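Local coordinates for protein carboxypeptidase A (Helicoverpa armigera, PDB 1JQG) that probably acts as a zinc metallocarboxypeptidase of the M14 family, cleaving residues from the C-terminal end of peptide chains, at residues Y233-G245 with V269-E282. Numbering follows the deposited sequence.
Sequences YWRKNRATGYMAG and VCSDTFHGRSAFSE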
loop_
_atom_site.group_PDB
_atom_site.type_symbol
_atom_site.label_atom_id
_atom_site.label_comp_id
_atom_site.label_asym_id
_atom_site.label_seq_id
_atom_site.Cartn_x
_atom_site.Cartn_y
_atom_site.Cartn_z
ATOM N N TYR A 233 6.160 12.658 -2.555
ATOM C CA TYR A 233 5.474 12.194 -1.360
ATOM C C TYR A 233 3.959 12.288 -1.473
ATOM O O TYR A 233 3.266 12.242 -0.444
ATOM C CB TYR A 233 5.993 12.928 -0.129
ATOM C CG TYR A 233 7.378 12.528 0.294
ATOM C CD1 TYR A 233 8.358 13.489 0.586
ATOM C CD2 TYR A 233 7.714 11.175 0.440
ATOM C CE1 TYR A 233 9.629 13.110 0.985
ATOM C CE2 TYR A 233 8.986 10.781 0.835
ATOM C CZ TYR A 233 9.933 11.760 1.112
ATOM O OH TYR A 233 11.181 11.372 1.518
ATOM N N TRP A 234 3.448 12.411 -2.700
ATOM C CA TRP A 234 2.009 12.396 -2.932
ATOM C C TRP A 234 1.466 10.978 -2.682
ATOM O O TRP A 234 2.058 9.991 -3.137
ATOM C CB TRP A 234 1.739 12.939 -4.334
ATOM C CG TRP A 234 0.275 13.149 -4.625
ATOM C CD1 TRP A 234 -0.607 12.292 -5.243
ATOM C CD2 TRP A 234 -0.485 14.321 -4.279
ATOM N NE1 TRP A 234 -1.860 12.859 -5.289
ATOM C CE2 TRP A 234 -1.808 14.106 -4.720
ATOM C CE3 TRP A 234 -0.173 15.520 -3.650
ATOM C CZ2 TRP A 234 -2.826 15.050 -4.534
ATOM C CZ3 TRP A 234 -1.165 16.464 -3.467
ATOM C CH2 TRP A 234 -2.480 16.219 -3.906
ATOM N N ARG A 235 0.303 10.867 -2.078
ATOM C CA ARG A 235 -0.336 9.576 -1.807
ATOM C C ARG A 235 -1.768 9.470 -2.331
ATOM O O ARG A 235 -2.298 8.376 -2.497
ATOM C CB ARG A 235 -0.328 9.304 -0.299
ATOM C CG ARG A 235 -1.021 10.361 0.538
ATOM C CD ARG A 235 -0.879 10.082 2.033
ATOM N NE ARG A 235 -1.657 8.907 2.414
ATOM C CZ ARG A 235 -2.401 8.852 3.516
ATOM N NH1 ARG A 235 -2.445 9.927 4.297
ATOM N NH2 ARG A 235 -3.088 7.758 3.845
ATOM N N LYS A 236 -2.473 10.576 -2.471
ATOM C CA LYS A 236 -3.871 10.569 -2.872
ATOM C C LYS A 236 -3.987 10.448 -4.392
ATOM O O LYS A 236 -3.040 10.438 -5.192
ATOM C CB LYS A 236 -4.530 11.857 -2.367
ATOM C CG LYS A 236 -4.519 12.031 -0.870
ATOM C CD LYS A 236 -5.306 13.254 -0.407
ATOM C CE LYS A 236 -4.578 14.534 -0.853
ATOM N NZ LYS A 236 -5.475 15.692 -0.548
ATOM N N ASN A 237 -5.224 10.404 -4.907
ATOM C CA ASN A 237 -5.390 10.435 -6.367
ATOM C C ASN A 237 -5.303 11.896 -6.848
ATOM O O ASN A 237 -4.747 12.747 -6.124
ATOM C CB ASN A 237 -6.704 9.811 -6.743
ATOM C CG ASN A 237 -7.958 10.585 -6.344
ATOM O OD1 ASN A 237 -7.901 11.467 -5.459
ATOM N ND2 ASN A 237 -9.134 10.335 -6.916
ATOM N N ARG A 238 -5.715 12.152 -8.094
ATOM C CA ARG A 238 -5.581 13.516 -8.622
ATOM C C ARG A 238 -6.919 14.176 -8.950
ATOM O O ARG A 238 -7.104 14.782 -10.016
ATOM C CB ARG A 238 -4.655 13.458 -9.846
ATOM C CG ARG A 238 -3.238 13.031 -9.552
ATOM C CD ARG A 238 -2.474 13.996 -8.646
ATOM N NE ARG A 238 -2.145 15.231 -9.361
ATOM C CZ ARG A 238 -1.730 16.345 -8.767
ATOM N NH1 ARG A 238 -1.584 16.413 -7.442
ATOM N NH2 ARG A 238 -1.493 17.366 -9.582
ATOM N N ALA A 239 -7.902 13.993 -8.085
ATOM C CA ALA A 239 -9.260 14.488 -8.352
ATOM C C ALA A 239 -9.398 15.979 -8.083
ATOM O O ALA A 239 -8.984 16.480 -7.025
ATOM C CB ALA A 239 -10.309 13.729 -7.539
ATOM N N THR A 240 -10.007 16.657 -9.060
ATOM C CA THR A 240 -10.219 18.122 -8.942
ATOM C C THR A 240 -11.682 18.388 -8.640
ATOM O O THR A 240 -12.476 17.476 -8.383
ATOM C CB THR A 240 -9.818 18.848 -10.217
ATOM O OG1 THR A 240 -10.432 18.228 -11.350
ATOM C CG2 THR A 240 -8.325 18.793 -10.486
ATOM N N GLY A 241 -12.081 19.673 -8.625
ATOM C CA GLY A 241 -13.480 20.024 -8.392
ATOM C C GLY A 241 -13.859 19.916 -6.935
ATOM O O GLY A 241 -15.048 19.831 -6.604
ATOM N N TYR A 242 -12.890 19.916 -6.016
ATOM C CA TYR A 242 -13.174 19.817 -4.593
ATOM C C TYR A 242 -12.834 21.114 -3.854
ATOM O O TYR A 242 -13.297 21.235 -2.730
ATOM C CB TYR A 242 -12.349 18.735 -3.910
ATOM C CG TYR A 242 -12.900 17.343 -4.025
ATOM C CD1 TYR A 242 -12.417 16.398 -4.921
ATOM C CD2 TYR A 242 -13.962 16.987 -3.189
ATOM C CE1 TYR A 242 -12.997 15.134 -4.954
ATOM C CE2 TYR A 242 -14.515 15.725 -3.213
ATOM C CZ TYR A 242 -14.033 14.792 -4.108
ATOM O OH TYR A 242 -14.568 13.510 -4.198
ATOM N N MET A 243 -12.339 22.130 -4.554
ATOM C CA MET A 243 -12.027 23.422 -3.963
ATOM C C MET A 243 -11.885 24.462 -5.058
ATOM O O MET A 243 -11.422 24.227 -6.182
ATOM C CB MET A 243 -10.760 23.329 -3.124
ATOM C CG MET A 243 -10.314 24.619 -2.493
ATOM S SD MET A 243 -8.810 24.465 -1.523
ATOM C CE MET A 243 -9.655 23.996 0.011
ATOM N N ALA A 244 -12.195 25.704 -4.724
ATOM C CA ALA A 244 -12.097 26.848 -5.623
ATOM C C ALA A 244 -10.713 27.072 -6.179
ATOM O O ALA A 244 -9.731 27.191 -5.433
ATOM C CB ALA A 244 -12.516 28.085 -4.817
ATOM N N GLY A 245 -10.584 26.994 -7.498
ATOM C CA GLY A 245 -9.274 27.154 -8.136
ATOM C C GLY A 245 -8.386 25.936 -7.936
ATOM O O GLY A 245 -7.221 25.898 -8.307
ATOM N N VAL A 269 -10.103 18.848 2.032
ATOM C CA VAL A 269 -9.518 18.369 0.797
ATOM C C VAL A 269 -8.024 18.627 0.835
ATOM O O VAL A 269 -7.207 18.037 0.112
ATOM C CB VAL A 269 -10.080 19.053 -0.465
ATOM C CG1 VAL A 269 -9.671 18.243 -1.690
ATOM C CG2 VAL A 269 -11.582 19.143 -0.407
ATOM N N CYS A 270 -7.616 19.513 1.733
ATOM C CA CYS A 270 -6.200 19.844 1.891
ATOM C C CYS A 270 -5.482 18.810 2.724
ATOM O O CYS A 270 -4.253 18.717 2.710
ATOM C CB CYS A 270 -6.130 21.225 2.558
ATOM S SG CYS A 270 -6.828 22.552 1.525
ATOM N N SER A 271 -6.236 17.995 3.443
ATOM C CA SER A 271 -5.650 16.885 4.208
ATOM C C SER A 271 -5.298 15.688 3.343
ATOM O O SER A 271 -6.011 15.418 2.359
ATOM C CB SER A 271 -6.624 16.473 5.310
ATOM O OG SER A 271 -6.095 15.361 6.008
ATOM N N ASP A 272 -4.292 14.920 3.749
ATOM C CA ASP A 272 -3.877 13.714 3.050
ATOM C C ASP A 272 -4.824 12.542 3.301
ATOM O O ASP A 272 -4.605 11.494 2.734
ATOM C CB ASP A 272 -2.446 13.331 3.437
ATOM C CG ASP A 272 -1.414 14.241 2.819
ATOM O OD1 ASP A 272 -1.573 14.492 1.603
ATOM O OD2 ASP A 272 -0.498 14.677 3.527
ATOM N N THR A 273 -5.746 12.667 4.253
ATOM C CA THR A 273 -6.704 11.637 4.597
ATOM C C THR A 273 -8.127 12.017 4.272
ATOM O O THR A 273 -9.047 11.508 4.887
ATOM C CB THR A 273 -6.590 11.280 6.103
ATOM O OG1 THR A 273 -6.909 12.366 6.929
ATOM C CG2 THR A 273 -5.174 10.819 6.355
ATOM N N PHE A 274 -8.319 12.900 3.303
ATOM C CA PHE A 274 -9.636 13.300 2.835
ATOM C C PHE A 274 -10.411 12.127 2.254
ATOM O O PHE A 274 -9.872 11.576 1.296
ATOM C CB PHE A 274 -9.510 14.404 1.789
ATOM C CG PHE A 274 -10.830 14.933 1.288
ATOM C CD1 PHE A 274 -11.824 15.277 2.185
ATOM C CD2 PHE A 274 -11.058 15.085 -0.084
ATOM C CE1 PHE A 274 -13.045 15.778 1.750
ATOM C CE2 PHE A 274 -12.272 15.585 -0.516
ATOM C CZ PHE A 274 -13.267 15.934 0.396
ATOM N N HIS A 275 -11.637 11.914 2.742
ATOM C CA HIS A 275 -12.455 10.780 2.370
ATOM C C HIS A 275 -13.197 10.983 1.057
ATOM O O HIS A 275 -13.827 10.017 0.586
ATOM C CB HIS A 275 -13.394 10.402 3.526
ATOM C CG HIS A 275 -14.198 11.509 4.108
ATOM N ND1 HIS A 275 -14.835 12.448 3.304
ATOM C CD2 HIS A 275 -14.512 11.815 5.402
ATOM C CE1 HIS A 275 -15.469 13.295 4.107
ATOM N NE2 HIS A 275 -15.292 12.926 5.367
ATOM N N GLY A 276 -13.270 12.215 0.540
ATOM C CA GLY A 276 -14.147 12.479 -0.612
ATOM C C GLY A 276 -15.599 12.882 -0.340
ATOM O O GLY A 276 -15.980 13.072 0.808
ATOM N N ARG A 277 -16.364 13.056 -1.413
ATOM C CA ARG A 277 -17.761 13.432 -1.381
ATOM C C ARG A 277 -18.595 12.361 -0.668
ATOM O O ARG A 277 -19.471 12.718 0.126
ATOM C CB ARG A 277 -18.329 13.604 -2.803
ATOM C CG ARG A 277 -17.837 14.823 -3.542
ATOM C CD ARG A 277 -18.301 14.773 -4.992
ATOM N NE ARG A 277 -17.771 15.906 -5.757
ATOM C CZ ARG A 277 -16.802 15.782 -6.657
ATOM N NH1 ARG A 277 -16.335 14.555 -6.847
ATOM N NH2 ARG A 277 -16.346 16.811 -7.354
ATOM N N SER A 278 -18.372 11.116 -1.020
ATOM C CA SER A 278 -19.082 9.972 -0.512
ATOM C C SER A 278 -18.254 8.696 -0.751
ATOM O O SER A 278 -17.115 8.757 -1.199
ATOM C CB SER A 278 -20.438 9.757 -1.208
ATOM O OG SER A 278 -20.129 9.453 -2.567
ATOM N N ALA A 279 -18.801 7.559 -0.311
ATOM C CA ALA A 279 -18.139 6.276 -0.495
ATOM C C ALA A 279 -18.087 5.937 -1.987
ATOM O O ALA A 279 -19.105 6.058 -2.661
ATOM C CB ALA A 279 -18.914 5.221 0.290
ATOM N N PHE A 280 -16.930 5.550 -2.473
ATOM C CA PHE A 280 -16.720 5.236 -3.869
ATOM C C PHE A 280 -17.059 6.406 -4.790
ATOM O O PHE A 280 -17.518 6.276 -5.932
ATOM C CB PHE A 280 -17.516 4.003 -4.266
ATOM C CG PHE A 280 -17.156 2.766 -3.487
ATOM C CD1 PHE A 280 -18.031 2.265 -2.537
ATOM C CD2 PHE A 280 -15.956 2.126 -3.673
ATOM C CE1 PHE A 280 -17.713 1.140 -1.810
ATOM C CE2 PHE A 280 -15.641 0.997 -2.947
ATOM C CZ PHE A 280 -16.509 0.493 -2.002
ATOM N N SER A 281 -16.698 7.624 -4.386
ATOM C CA SER A 281 -16.823 8.803 -5.215
ATOM C C SER A 281 -15.743 8.900 -6.282
ATOM O O SER A 281 -15.886 9.514 -7.326
ATOM C CB SER A 281 -16.804 10.041 -4.321
ATOM O OG SER A 281 -15.553 10.215 -3.713
ATOM N N GLU A 282 -14.605 8.241 -6.024
ATOM C CA GLU A 282 -13.501 8.232 -6.980
ATOM C C GLU A 282 -13.591 7.016 -7.883
ATOM O O GLU A 282 -14.047 5.964 -7.419
ATOM C CB GLU A 282 -12.170 8.272 -6.215
ATOM C CG GLU A 282 -12.051 9.405 -5.242
ATOM C CD GLU A 282 -12.532 10.740 -5.800
ATOM O OE1 GLU A 282 -12.005 11.107 -6.864
ATOM O OE2 GLU A 282 -13.423 11.310 -5.095
HETATM O O HOH W 1 -1.295 13.221 -1.148
HETATM O O HOH W 2 -14.810 15.486 -9.160
#
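Y242 pushes its side chain between V269, F274, R277 and E282, and can be followed outward from the backbone. V269, a beta-branched residue whose two methyls lie close to its own main chain, sets CG1 3.5 Å from Y242 CB. Beyond CB the ring is clasped on both faces. F274 turns its edge to one of them, CE2 standing 3.5 Å from Y242 CD2 and also touching CG and CE2, in an offset edge-to-face pair with planes at 89°. Over the opposite face the R277 guanidinium lies stacked, its CZ 4.2 Å from the ring centroid, a cation-pi contact that an extended arginine chain can reach; R277 CG meets Y242 CE2. CE1 and CZ lie beside R277 NH1 and E282 OE2. At the tip, Y242 OH donates to E282 OE2 at 2.6 Å and weakly accepts from R277 N.

Both segments belong to the long irregular excursion between helices 221-228 and 283-294 of the M14 carboxypeptidase domain, and E282 is the N-cap residue of the second helix. Its carboxylate is buried and well supplied with donors: S281 OG also binds OE2, while N237 ND2, shared with E284, reaches OE1 at 3.0 Å, the amide steadied by V251 N on OD1. A leucine here would probably leave the Y242 hydroxyl without the oxygen it donates to, and N237 ND2 with E284 as its remaining carboxylate partner.

Earlier in segment 233-245, K236 bends at chi3 (-68°) and NZ donates a hydrogen bond to S271 O at 3.0 Å; a lysine ammonium has several N-H groups, and the carbonyls of M249 and G250 take others. R235, about 5 Å from the bound zinc, passes a guanidinium face over D272 O and forms its salt bridge with D252.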